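Local coordinates for uncharacterized protein (Bacteroides thetaiotaomicron, PDB 4QNI), which is of unknown function but is probably an auxiliary nutrient-binding protein of a gut bacterium, built from two mainly beta domains, at residues V210-E213 against Q214-F217; C251-A254 against E255-G258. All coordinates share one frame; numbering follows the deposited sequence.

Contact 1: residues V210-E213 against Q214-F217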
# COMPACT_ATOMS: atom_id res chain seq x y z
N VAL A 210 -3.10 30.90 -15.27
CA VAL A 210 -3.94 31.93 -15.91
C VAL A 210 -3.69 33.34 -15.34
O VAL A 210 -3.54 33.51 -14.12
CB VAL A 210 -5.43 31.56 -15.80
CG1 VAL A 210 -6.32 32.68 -16.29
CG2 VAL A 210 -5.72 30.31 -16.57
N ILE A 211 -3.68 34.34 -16.24
CA ILE A 211 -3.65 35.78 -15.93
C ILE A 211 -5.00 36.32 -16.38
O ILE A 211 -5.75 36.89 -15.58
CB ILE A 211 -2.44 36.54 -16.52
CG1 ILE A 211 -1.17 36.17 -15.71
CG2 ILE A 211 -2.70 38.08 -16.48
CD1 ILE A 211 0.14 36.83 -16.17
N ASP A 212 -5.32 36.11 -17.65
CA ASP A 212 -6.61 36.43 -18.25
C ASP A 212 -6.88 35.39 -19.36
O ASP A 212 -6.23 34.33 -19.37
CB ASP A 212 -6.70 37.89 -18.71
CG ASP A 212 -5.67 38.33 -19.74
OD1 ASP A 212 -5.20 37.46 -20.53
OD2 ASP A 212 -5.40 39.55 -19.82
N GLU A 213 -7.83 35.65 -20.27
CA GLU A 213 -8.20 34.71 -21.35
C GLU A 213 -7.09 34.41 -22.35
O GLU A 213 -7.10 33.33 -22.95
CB GLU A 213 -9.37 35.25 -22.16
CG GLU A 213 -10.69 35.25 -21.43
CD GLU A 213 -11.85 35.83 -22.22
OE1 GLU A 213 -11.65 36.30 -23.36
OE2 GLU A 213 -12.99 35.78 -21.69
N GLN A 214 -6.18 35.37 -22.58
CA GLN A 214 -5.14 35.24 -23.61
C GLN A 214 -3.74 35.32 -23.03
O GLN A 214 -2.76 35.50 -23.78
CB GLN A 214 -5.31 36.38 -24.65
CG GLN A 214 -6.60 36.30 -25.46
CD GLN A 214 -6.67 35.04 -26.30
OE1 GLN A 214 -7.72 34.38 -26.36
NE2 GLN A 214 -5.56 34.66 -26.96
N THR A 215 -3.64 35.21 -21.69
CA THR A 215 -2.36 35.34 -21.02
C THR A 215 -2.22 34.34 -19.89
O THR A 215 -3.13 34.14 -19.09
CB THR A 215 -2.17 36.79 -20.45
OG1 THR A 215 -2.77 37.76 -21.31
CG2 THR A 215 -0.73 37.15 -20.21
N ILE A 216 -1.03 33.79 -19.81
CA ILE A 216 -0.62 32.91 -18.72
C ILE A 216 0.68 33.47 -18.18
O ILE A 216 1.27 34.39 -18.78
CB ILE A 216 -0.46 31.41 -19.20
CG1 ILE A 216 0.66 31.23 -20.25
CG2 ILE A 216 -1.79 30.80 -19.68
CD1 ILE A 216 1.09 29.71 -20.51
N PHE A 217 1.18 32.86 -17.10
CA PHE A 217 2.56 33.07 -16.71
C PHE A 217 3.16 31.70 -16.33
O PHE A 217 2.44 30.75 -16.00
CB PHE A 217 2.78 34.16 -15.62
CG PHE A 217 2.50 33.70 -14.20
CD1 PHE A 217 3.46 32.99 -13.49
CD2 PHE A 217 1.28 33.97 -13.60
CE1 PHE A 217 3.19 32.54 -12.20
CE2 PHE A 217 1.01 33.51 -12.32
CZ PHE A 217 1.96 32.80 -11.63

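Contact 2: residues C251-A254 against E255-G258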
# COMPACT_ATOMS: atom_id res chain seq x y z
N CYS A 251 8.27 40.27 -18.73
CA CYS A 251 8.54 40.18 -17.31
C CYS A 251 8.35 41.56 -16.72
O CYS A 251 9.03 42.49 -17.13
CB CYS A 251 9.95 39.66 -17.08
SG CYS A 251 10.38 39.44 -15.34
N ASP A 252 7.41 41.70 -15.76
CA ASP A 252 7.09 42.98 -15.14
C ASP A 252 8.23 43.52 -14.27
O ASP A 252 8.34 44.74 -14.12
CB ASP A 252 5.78 42.89 -14.35
CG ASP A 252 4.54 42.87 -15.23
OD1 ASP A 252 4.62 43.35 -16.39
OD2 ASP A 252 3.48 42.41 -14.75
N ASN A 253 9.09 42.65 -13.72
CA ASN A 253 10.28 43.08 -12.97
C ASN A 253 11.54 42.64 -13.74
O ASN A 253 12.48 42.10 -13.15
CB ASN A 253 10.26 42.54 -11.52
CG ASN A 253 10.29 41.05 -11.41
OD1 ASN A 253 9.64 40.32 -12.19
ND2 ASN A 253 11.08 40.56 -10.47
N ALA A 254 11.57 42.90 -15.05
CA ALA A 254 12.69 42.57 -15.95
C ALA A 254 14.06 43.08 -15.45
O ALA A 254 15.03 42.31 -15.46
CB ALA A 254 12.42 43.15 -17.33
N GLU A 255 14.14 44.37 -15.01
CA GLU A 255 15.39 45.00 -14.56
C GLU A 255 15.99 44.34 -13.31
O GLU A 255 17.21 44.27 -13.18
CB GLU A 255 15.20 46.51 -14.29
CG GLU A 255 14.60 47.30 -15.45
CD GLU A 255 15.39 47.30 -16.75
OE1 GLU A 255 16.37 48.08 -16.86
OE2 GLU A 255 15.03 46.52 -17.66
N GLU A 256 15.13 43.87 -12.40
CA GLU A 256 15.54 43.24 -11.16
C GLU A 256 16.25 41.88 -11.40
O GLU A 256 17.28 41.62 -10.78
CB GLU A 256 14.33 43.06 -10.25
CG GLU A 256 14.67 42.56 -8.85
CD GLU A 256 13.50 42.38 -7.90
OE1 GLU A 256 12.34 42.36 -8.35
OE2 GLU A 256 13.77 42.25 -6.68
N ILE A 257 15.70 41.04 -12.31
CA ILE A 257 16.20 39.69 -12.55
C ILE A 257 17.01 39.62 -13.86
O ILE A 257 17.32 38.52 -14.35
CB ILE A 257 15.03 38.67 -12.48
CG1 ILE A 257 14.02 38.82 -13.63
CG2 ILE A 257 14.33 38.73 -11.10
CD1 ILE A 257 13.13 37.48 -13.85
N GLY A 258 17.39 40.78 -14.38
CA GLY A 258 18.18 40.91 -15.60
C GLY A 258 17.61 40.15 -16.78
O GLY A 258 18.35 39.49 -17.51

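Contact 1: residues V210-E213 against Q214-F217
A beta hairpin joins strand 205-210 to strand 215-219, and at its mouth lies a classic beta bulge, with Ile211 and Asp212 both facing Thr215. The two amides converge on one acceptor: Ile211 N lies 2.9 Å from Thr215 O and Asp212 N 3.3 Å from the same oxygen, both reaching it from one face of the carbonyl plane. Within the turn Asp212 forms an Asx turn, its OD1 accepting from Gln214 N at 3.1 Å. Because chi1 of 59° sets CG of Asp212 between its own N and carbonyl carbon, the carboxylate also meets a side chain, Thr215 OG1 donating to Asp212 OD1 over 2.6 Å. Two bonds thus grip this oxygen, from opposite faces of the carboxylate plane, the hydroxyl on the syn side and the amide on the anti side. Glu213 OE2 is bonded by Ser32 and Tyr40, and Gln214 NE2 bonds Tyr171 OH and Phe239 O of the next strand. The bulge residue Ile211 makes the apolar part: it crosses Phe217 at about a right angle, its CD1 3.8 Å from Phe217 CB and its CG1 at the ring edge, in plane, 3.9 Å from Phe217 CD2.

Contact 2: residues C251-A254 against E255-G258
Asn253 and Glu256 clasp each other across a compact turn in the loop that carries the chain from strand 244-250 to strand 260-275. The tight part lies on the inner side, where Cys251 and Ile257 are buried. Cys251 SG, placed anti to its own N (chi1 -178°), comes within 3.7 Å of Ile257 CD1, and the other branch of the isoleucine, CG2, lies 3.8 Å from Asn253 ND2. Tyr233 and Phe259 pack around this small apolar cluster, the first against Ile257, the second against Cys251 and Ala254.

The backbone is held more slackly: Asn253 O receives two weak bonds, from Glu256 N at 3.3 Å and from Ile257 N at 3.5 Å. Gly258 ends the turn with a positive phi, a conformation that suits glycine.

Toward solvent the grip passes to polar groups. Asn253 ND2 donates to Glu256 OE1 over 3.1 Å in a nearly straight bond (168°), with the oxygen in the amide plane but the donor above the carboxylate plane, the two flat groups standing 82° apart. The same nitrogen also bonds Lys232 O. With an alanine here the amide is gone, and the Glu256 carboxylate is likely to swing more freely while Lys232 O loses a donor. Glu255 and Glu256 are exposed. The chemistry implies that the Glu256 carboxylate is steered chiefly by a neutral amide, with at most a long, weak ion pair to Lys232 NZ, which is consistent with modest restraint.

In the fold
Both contacts are turns between neighbouring strands of the same antiparallel sheet, in the C-terminal family region, with centres about 19 Å apart and nearest atoms about 7 Å apart. Contact 1 lies the deeper: four of its eight touching residues are buried and none exposed, against two buried and two exposed among seven for contact 2. Its bonds are shorter on the whole and centre on a bulge and an aspartate side chain, and it also ties to residues of the N-terminal family region. Contact 2, in a longer loop, relies on weak backbone bonds, one side-chain amide and a small buried apolar contact. Strand 234-240 runs between the two: its Lys236 touches Ile211 and makes a long, weak ion pair with Asp252.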